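Local coordinates for periplasmic beta-glucosidase (Pseudomonas aeruginosa, PDB 6R5T), which probably hydrolyses terminal, non-reducing beta-D-glucosyl residues with release of beta-D-glucose, as a periplasmic family 3 glycoside hydrolase, at residues A[107-115]-A[166-174]; A[511-520]-A[532-540]. The protein carries 1 engineered substitution. All blocks are in the same frame, centred on the assembly; numbering follows the deposited sequence.

Contact 1. Residues A[107-115]-A[166-174]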
loop_
_atom_site.group_PDB
_atom_site.type_symbol
_atom_site.label_atom_id
_atom_site.label_comp_id
_atom_site.label_asym_id
_atom_site.label_seq_id
_atom_site.Cartn_x
_atom_site.Cartn_y
_atom_site.Cartn_z
ATOM N N ALA A 107 -12.064 29.078 9.037
ATOM C CA ALA A 107 -10.752 29.659 8.684
ATOM C C ALA A 107 -10.750 31.160 9.014
ATOM O O ALA A 107 -9.750 31.685 9.511
ATOM C CB ALA A 107 -10.472 29.448 7.217
ATOM N N ARG A 108 -11.833 31.825 8.695
ATOM C CA ARG A 108 -11.946 33.300 8.936
ATOM C C ARG A 108 -11.803 33.574 10.426
ATOM O O ARG A 108 -11.015 34.469 10.823
ATOM C CB ARG A 108 -13.267 33.858 8.416
ATOM C CG ARG A 108 -13.420 35.362 8.656
ATOM C CD ARG A 108 -12.866 36.204 7.508
ATOM N NE ARG A 108 -11.425 36.147 7.260
ATOM C CZ ARG A 108 -10.461 36.768 7.961
ATOM N NH1 ARG A 108 -10.739 37.544 9.012
ATOM N NH2 ARG A 108 -9.201 36.631 7.575
ATOM N N ILE A 109 -12.553 32.871 11.252
ATOM C CA ILE A 109 -12.489 33.068 12.709
ATOM C C ILE A 109 -11.099 32.695 13.198
ATOM O O ILE A 109 -10.545 33.365 14.106
ATOM C CB ILE A 109 -13.583 32.254 13.414
ATOM C CG1 ILE A 109 -14.966 32.784 13.038
ATOM C CG2 ILE A 109 -13.348 32.178 14.895
ATOM C CD1 ILE A 109 -15.289 34.128 13.594
ATOM N N SER A 110 -10.518 31.615 12.682
ATOM C CA SER A 110 -9.148 31.227 13.095
ATOM C C SER A 110 -8.183 32.401 12.820
ATOM O O SER A 110 -7.340 32.712 13.617
ATOM C CB SER A 110 -8.672 30.008 12.310
ATOM O OG SER A 110 -9.442 28.849 12.622
ATOM N N ALA A 111 -8.294 32.978 11.643
ATOM C CA ALA A 111 -7.395 34.077 11.210
ATOM C C ALA A 111 -7.649 35.307 12.084
ATOM O O ALA A 111 -6.680 35.946 12.518
ATOM C CB ALA A 111 -7.633 34.398 9.772
ATOM N N LEU A 112 -8.903 35.609 12.324
ATOM C CA LEU A 112 -9.315 36.751 13.205
ATOM C C LEU A 112 -8.660 36.559 14.565
ATOM O O LEU A 112 -7.995 37.480 15.102
ATOM C CB LEU A 112 -10.848 36.747 13.330
ATOM C CG LEU A 112 -11.466 37.881 14.144
ATOM C CD1 LEU A 112 -12.952 38.037 13.784
ATOM C CD2 LEU A 112 -11.306 37.617 15.628
ATOM N N GLU A 113 -8.799 35.373 15.171
ATOM C CA GLU A 113 -8.251 35.127 16.512
ATOM C C GLU A 113 -6.712 35.097 16.522
ATOM O O GLU A 113 -6.094 35.578 17.469
ATOM C CB GLU A 113 -8.784 33.836 17.117
ATOM C CG GLU A 113 -10.269 33.873 17.442
ATOM C CD GLU A 113 -10.706 32.649 18.179
ATOM O OE1 GLU A 113 -9.898 31.633 18.235
ATOM O OE2 GLU A 113 -11.833 32.669 18.728
ATOM N N ALA A 114 -6.070 34.542 15.489
ATOM C CA ALA A 114 -4.606 34.422 15.482
ATOM C C ALA A 114 -3.978 35.822 15.283
ATOM O O ALA A 114 -3.052 36.168 16.035
ATOM C CB ALA A 114 -4.191 33.429 14.412
ATOM N N SER A 115 -4.523 36.578 14.341
ATOM C CA SER A 115 -4.048 37.965 14.046
ATOM C C SER A 115 -4.369 38.845 15.267
ATOM O O SER A 115 -3.532 39.730 15.604
ATOM C CB SER A 115 -4.641 38.475 12.758
ATOM O OG SER A 115 -6.079 38.584 12.831
ATOM N N ALA A 166 -2.456 42.740 4.176
ATOM C CA ALA A 166 -1.983 43.722 5.162
ATOM C C ALA A 166 -3.088 44.009 6.199
ATOM O O ALA A 166 -2.806 44.636 7.251
ATOM C CB ALA A 166 -1.518 44.967 4.443
ATOM N N ALA A 167 -4.304 43.504 5.997
ATOM C CA ALA A 167 -5.383 43.765 6.967
ATOM C C ALA A 167 -4.999 43.177 8.298
ATOM O O ALA A 167 -4.457 42.059 8.359
ATOM C CB ALA A 167 -6.719 43.207 6.530
ATOM N N PRO A 168 -5.318 43.859 9.408
ATOM C CA PRO A 168 -4.981 43.347 10.714
ATOM C C PRO A 168 -5.764 42.094 11.118
ATOM O O PRO A 168 -5.393 41.535 12.089
ATOM C CB PRO A 168 -5.333 44.464 11.709
ATOM C CG PRO A 168 -5.721 45.663 10.875
ATOM C CD PRO A 168 -5.941 45.201 9.461
ATOM N N ASP A 169 -6.819 41.715 10.396
ATOM C CA ASP A 169 -7.537 40.472 10.730
ATOM C C ASP A 169 -7.244 39.398 9.663
ATOM O O ASP A 169 -8.011 38.425 9.609
ATOM C CB ASP A 169 -9.024 40.745 10.898
ATOM C CG ASP A 169 -9.711 41.341 9.688
ATOM O OD1 ASP A 169 -9.033 41.741 8.693
ATOM O OD2 ASP A 169 -10.946 41.421 9.748
ATOM N N SER A 170 -6.234 39.591 8.829
ATOM C CA SER A 170 -5.760 38.602 7.828
ATOM C C SER A 170 -4.520 37.921 8.389
ATOM O O SER A 170 -3.723 38.554 9.104
ATOM C CB SER A 170 -5.454 39.232 6.497
ATOM O OG SER A 170 -6.633 39.679 5.842
ATOM N N ILE A 171 -4.263 36.693 7.931
ATOM C CA ILE A 171 -2.966 36.001 8.091
ATOM C C ILE A 171 -2.613 35.420 6.733
ATOM O O ILE A 171 -3.518 35.080 5.909
ATOM C CB ILE A 171 -2.963 34.927 9.183
ATOM C CG1 ILE A 171 -3.908 33.757 8.824
ATOM C CG2 ILE A 171 -3.269 35.548 10.533
ATOM C CD1 ILE A 171 -3.981 32.675 9.868
ATOM N N MET A 172 -1.334 35.186 6.518
ATOM C CA MET A 172 -0.863 34.509 5.300
ATOM C C MET A 172 -1.011 32.994 5.482
ATOM O O MET A 172 -0.768 32.474 6.577
ATOM C CB MET A 172 0.615 34.821 5.044
ATOM C CG MET A 172 1.156 34.126 3.850
ATOM S SD MET A 172 2.842 34.712 3.375
ATOM C CE MET A 172 2.430 36.368 2.826
ATOM N N ALA A 173 -1.441 32.323 4.429
ATOM C CA ALA A 173 -1.578 30.846 4.405
ATOM C C ALA A 173 -0.236 30.299 3.884
ATOM O O ALA A 173 0.236 30.733 2.822
ATOM C CB ALA A 173 -2.680 30.418 3.490
ATOM N N ALA A 174 0.347 29.354 4.589
ATOM C CA ALA A 174 1.466 28.531 4.126
ATOM C C ALA A 174 0.884 27.116 3.904
ATOM O O ALA A 174 0.808 26.360 4.837
ATOM C CB ALA A 174 2.610 28.543 5.119
HETATM O O HOH W 1 -4.470 42.303 15.088
#
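Arg-108 of helix 100-116 grips the backbone carbonyl of Asp-169 with the end of its guanidinium. Beyond CB, CG stands anti to the backbone N (chi1 180°), and the bends at chi2 and chi3 then carry the flat group to the loop. NE turns to the carbonyl oxygen of Ala-159, at the end of helix 146-161. NH1 and NH2 both donate to Asp-169 O, at 2.9 Å and 3.0 Å. The oxygen sits in the guanidinium plane, and both nitrogens reach it from the same face of its carbonyl. NH2 also lies near Ser-170 CA, 4.0 Å away at the guanidinium edge. The Asp-169 carboxylate adds only a long salt bridge, NH1 to OD2 at 4.0 Å. OD2 lies well out of the guanidinium plane, so no N-H points at it.

Asp-169 belongs to a type I turn, Ala-167 to Ser-170, that leads into strand 172-178. This strand is part of the parallel sheet of the N-terminal TIM-barrel domain, and the helix packs outside it.

Deeper in, Ile-171 points toward the helix. Its CG1 meets Ala-111 CB at 3.9 Å, and its CG2 meets Ser-115 CB at the same distance. CD1 reaches along to Ala-111 CA. Ser-115 OG packs against Asp-169 CA at 3.2 Å, while its hydrogen bond goes back to Ala-111 O of its own helix at 2.7 Å. That oxygen also takes the Ser-115 N-H, from the opposite face of its carbonyl plane. A water lies between Ser-115 O and Pro-168 O.

Contact 2. Residues A[511-520]-A[532-540]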
loop_
_atom_site.group_PDB
_atom_site.type_symbol
_atom_site.label_atom_id
_atom_site.label_comp_id
_atom_site.label_asym_id
_atom_site.label_seq_id
_atom_site.Cartn_x
_atom_site.Cartn_y
_atom_site.Cartn_z
ATOM N N LYS A 511 -29.970 -2.685 27.095
ATOM C CA LYS A 511 -30.346 -1.267 27.057
ATOM C C LYS A 511 -30.086 -0.776 25.634
ATOM O O LYS A 511 -29.097 -1.210 25.029
ATOM C CB LYS A 511 -29.548 -0.478 28.092
ATOM C CG LYS A 511 -29.842 -0.896 29.519
ATOM C CD LYS A 511 -31.194 -0.588 29.940
ATOM C CE LYS A 511 -31.450 -1.134 31.340
ATOM N NZ LYS A 511 -32.801 -0.711 31.723
ATOM N N PRO A 512 -30.925 0.126 25.087
ATOM C CA PRO A 512 -30.630 0.773 23.809
ATOM C C PRO A 512 -29.218 1.384 23.870
ATOM O O PRO A 512 -28.891 1.984 24.884
ATOM C CB PRO A 512 -31.709 1.839 23.667
ATOM C CG PRO A 512 -32.863 1.293 24.479
ATOM C CD PRO A 512 -32.220 0.571 25.641
ATOM N N LEU A 513 -28.412 1.152 22.835
ATOM C CA LEU A 513 -26.983 1.537 22.877
ATOM C C LEU A 513 -26.705 2.541 21.764
ATOM O O LEU A 513 -26.766 2.129 20.568
ATOM C CB LEU A 513 -26.143 0.286 22.737
ATOM C CG LEU A 513 -24.632 0.454 22.698
ATOM C CD1 LEU A 513 -24.099 1.161 23.944
ATOM C CD2 LEU A 513 -23.925 -0.882 22.486
ATOM N N VAL A 514 -26.382 3.765 22.139
ATOM C CA VAL A 514 -26.044 4.854 21.199
ATOM C C VAL A 514 -24.523 5.022 21.265
ATOM O O VAL A 514 -24.013 5.257 22.337
ATOM C CB VAL A 514 -26.730 6.185 21.537
ATOM C CG1 VAL A 514 -26.260 7.290 20.627
ATOM C CG2 VAL A 514 -28.239 6.086 21.493
ATOM N N LEU A 515 -23.824 4.870 20.134
ATOM C CA LEU A 515 -22.375 5.121 20.127
ATOM C C LEU A 515 -22.103 6.519 19.630
ATOM O O LEU A 515 -22.571 6.905 18.548
ATOM C CB LEU A 515 -21.677 4.139 19.196
ATOM C CG LEU A 515 -21.754 2.676 19.490
ATOM C CD1 LEU A 515 -20.680 1.983 18.676
ATOM C CD2 LEU A 515 -21.640 2.376 20.968
ATOM N N VAL A 516 -21.371 7.266 20.434
ATOM C CA VAL A 516 -20.819 8.574 20.058
ATOM C C VAL A 516 -19.323 8.368 19.847
ATOM O O VAL A 516 -18.593 8.079 20.795
ATOM C CB VAL A 516 -21.111 9.661 21.115
ATOM C CG1 VAL A 516 -20.385 10.933 20.752
ATOM C CG2 VAL A 516 -22.590 9.902 21.284
ATOM N N LEU A 517 -18.891 8.399 18.591
ATOM C CA LEU A 517 -17.517 8.021 18.229
ATOM C C LEU A 517 -16.669 9.290 18.140
ATOM O O LEU A 517 -17.100 10.272 17.476
ATOM C CB LEU A 517 -17.548 7.407 16.835
ATOM C CG LEU A 517 -18.250 6.077 16.630
ATOM C CD1 LEU A 517 -17.996 5.639 15.178
ATOM C CD2 LEU A 517 -17.788 5.041 17.630
ATOM N N MET A 518 -15.502 9.262 18.757
ATOM C CA MET A 518 -14.462 10.289 18.526
ATOM C C MET A 518 -13.303 9.550 17.884
ATOM O O MET A 518 -12.948 8.423 18.286
ATOM C CB MET A 518 -14.018 11.005 19.791
ATOM C CG MET A 518 -15.111 11.652 20.472
ATOM S SD MET A 518 -14.408 12.944 21.567
ATOM C CE MET A 518 -15.928 13.235 22.449
ATOM N N ASN A 519 -12.670 10.206 16.944
ATOM C CA ASN A 519 -11.592 9.551 16.187
ATOM C C ASN A 519 -11.070 10.542 15.154
ATOM O O ASN A 519 -11.806 11.481 14.753
ATOM C CB ASN A 519 -12.078 8.321 15.408
ATOM C CG ASN A 519 -13.358 8.506 14.634
ATOM O OD1 ASN A 519 -14.411 8.809 15.246
ATOM N ND2 ASN A 519 -13.332 8.316 13.323
ATOM N N GLY A 520 -9.836 10.304 14.700
ATOM C CA GLY A 520 -9.200 11.218 13.743
ATOM C C GLY A 520 -8.941 10.568 12.410
ATOM O O GLY A 520 -8.265 11.160 11.569
ATOM N N ALA A 532 -24.719 -1.936 17.543
ATOM C CA ALA A 532 -25.161 -0.680 18.183
ATOM C C ALA A 532 -26.557 -0.347 17.684
ATOM O O ALA A 532 -26.895 -0.689 16.542
ATOM C CB ALA A 532 -24.241 0.469 17.900
ATOM N N ASP A 533 -27.341 0.372 18.463
ATOM C CA ASP A 533 -28.664 0.790 17.954
ATOM C C ASP A 533 -28.530 2.092 17.173
ATOM O O ASP A 533 -29.308 2.309 16.282
ATOM C CB ASP A 533 -29.659 0.910 19.093
ATOM C CG ASP A 533 -29.847 -0.459 19.742
ATOM O OD1 ASP A 533 -30.207 -1.417 19.011
ATOM O OD2 ASP A 533 -29.499 -0.617 20.929
ATOM N N ALA A 534 -27.576 2.969 17.516
ATOM C CA ALA A 534 -27.333 4.161 16.698
ATOM C C ALA A 534 -25.852 4.488 16.794
ATOM O O ALA A 534 -25.215 4.124 17.812
ATOM C CB ALA A 534 -28.154 5.355 17.098
ATOM N N ILE A 535 -25.309 5.110 15.763
ATOM C CA ILE A 535 -23.857 5.464 15.728
ATOM C C ILE A 535 -23.724 6.859 15.147
ATOM O O ILE A 535 -24.220 7.081 14.054
ATOM C CB ILE A 535 -23.053 4.490 14.854
ATOM C CG1 ILE A 535 -23.171 3.044 15.296
ATOM C CG2 ILE A 535 -21.583 4.907 14.800
ATOM C CD1 ILE A 535 -22.554 2.062 14.360
ATOM N N LEU A 536 -23.101 7.753 15.902
ATOM C CA LEU A 536 -22.869 9.141 15.473
ATOM C C LEU A 536 -21.352 9.346 15.445
ATOM O O LEU A 536 -20.689 9.223 16.457
ATOM C CB LEU A 536 -23.529 10.131 16.423
ATOM C CG LEU A 536 -23.423 11.599 16.049
ATOM C CD1 LEU A 536 -24.189 11.859 14.726
ATOM C CD2 LEU A 536 -23.895 12.502 17.198
ATOM N N GLU A 537 -20.834 9.630 14.262
ATOM C CA GLU A 537 -19.411 9.972 14.061
ATOM C C GLU A 537 -19.209 11.448 14.410
ATOM O O GLU A 537 -19.834 12.294 13.730
ATOM C CB GLU A 537 -19.048 9.648 12.619
ATOM C CG GLU A 537 -17.687 10.188 12.204
ATOM C CD GLU A 537 -16.581 9.500 12.941
ATOM O OE1 GLU A 537 -16.081 8.476 12.415
ATOM O OE2 GLU A 537 -16.219 9.950 14.065
ATOM N N THR A 538 -18.380 11.761 15.409
ATOM C CA THR A 538 -18.183 13.155 15.831
ATOM C C THR A 538 -16.733 13.591 15.632
ATOM O O THR A 538 -16.387 14.744 16.000
ATOM C CB THR A 538 -18.597 13.377 17.295
ATOM O OG1 THR A 538 -17.609 12.891 18.207
ATOM C CG2 THR A 538 -19.936 12.728 17.559
ATOM N N TRP A 539 -15.879 12.744 15.064
ATOM C CA TRP A 539 -14.486 13.137 14.772
ATOM C C TRP A 539 -13.837 13.616 16.067
ATOM O O TRP A 539 -14.018 12.953 17.091
ATOM C CB TRP A 539 -14.460 14.187 13.677
ATOM C CG TRP A 539 -15.312 13.893 12.493
ATOM C CD1 TRP A 539 -16.470 14.517 12.164
ATOM C CD2 TRP A 539 -15.055 12.916 11.490
ATOM N NE1 TRP A 539 -16.959 13.999 11.007
ATOM C CE2 TRP A 539 -16.100 13.034 10.551
ATOM C CE3 TRP A 539 -14.068 11.933 11.292
ATOM C CZ2 TRP A 539 -16.184 12.207 9.440
ATOM C CZ3 TRP A 539 -14.170 11.112 10.184
ATOM C CH2 TRP A 539 -15.205 11.258 9.273
ATOM N N PHE A 540 -13.135 14.740 16.062
ATOM C CA PHE A 540 -12.868 15.520 17.301
ATOM C C PHE A 540 -13.536 16.859 17.024
ATOM O O PHE A 540 -13.096 17.558 16.097
ATOM C CB PHE A 540 -11.379 15.627 17.634
ATOM C CG PHE A 540 -10.685 14.310 17.878
ATOM C CD1 PHE A 540 -11.098 13.464 18.904
ATOM C CD2 PHE A 540 -9.694 13.887 17.042
ATOM C CE1 PHE A 540 -10.485 12.243 19.111
ATOM C CE2 PHE A 540 -9.088 12.658 17.238
ATOM C CZ PHE A 540 -9.489 11.839 18.271
#
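Strands 513-518 and 534-537 run parallel, 12° apart and 4.7 Å between axes, with Leu-515 N to Ala-534 O and Leu-536 N to Leu-515 O, both 2.8 Å, among the rungs. The two strands belong to a beta-alpha-beta unit whose connection carries helix 526-531, in the C-terminal domain of the family 3 fold.

On one face, Leu-515 CG meets Ala-532 CB at 3.7 Å. There the Leu-517 and Ile-535 side chains cross obliquely, with Leu-517 CD1 3.7 Å from Ile-535 CG2. Val-516 CG1 lies on Thr-538 CG2 on the other face, towards helix 545-553. At the start of the pair, Asp-533 OD2 takes the Leu-513 N-H on its anti lone pair, 2.8 Å away. Asp-533 OD1 is salt-bridged to Arg-369. At the far end, Thr-538 N and OG1 both donate to Leu-517 O.

Glu-537 bends at chi2 (67°) to face Asn-519. Asn-519 ND2 donates to Glu-537 OE1 at 2.9 Å, and also to Arg-521 O. Trp-539 N donates to Glu-537 OE2, while Glu-537 CG lies over the indole face. Glu-537 is thus held through both oxygens, one from each segment, which would fix the rotation of this buried acid group.

Overall arrangement
From the N terminus, the chain passes through helix 100-116 and helix 146-161 before contact 1 closes a loop of 50 residues. That contact ties a helix of the barrel domain to the turn entering strand 172-178. The chain then completes the barrel and goes on to the C-terminal domain. There contact 2 closes a shorter loop of 11 residues, which holds helix 526-531. It joins neighbouring strands of a six-stranded mixed sheet. The two contacts follow in series and neither nest nor cross. The centres of contacts 1 and 2 are about 34 Å apart and their nearest atoms about 12 Å apart. Contact 1 lies in the N-terminal family domain and contact 2 in the C-terminal one.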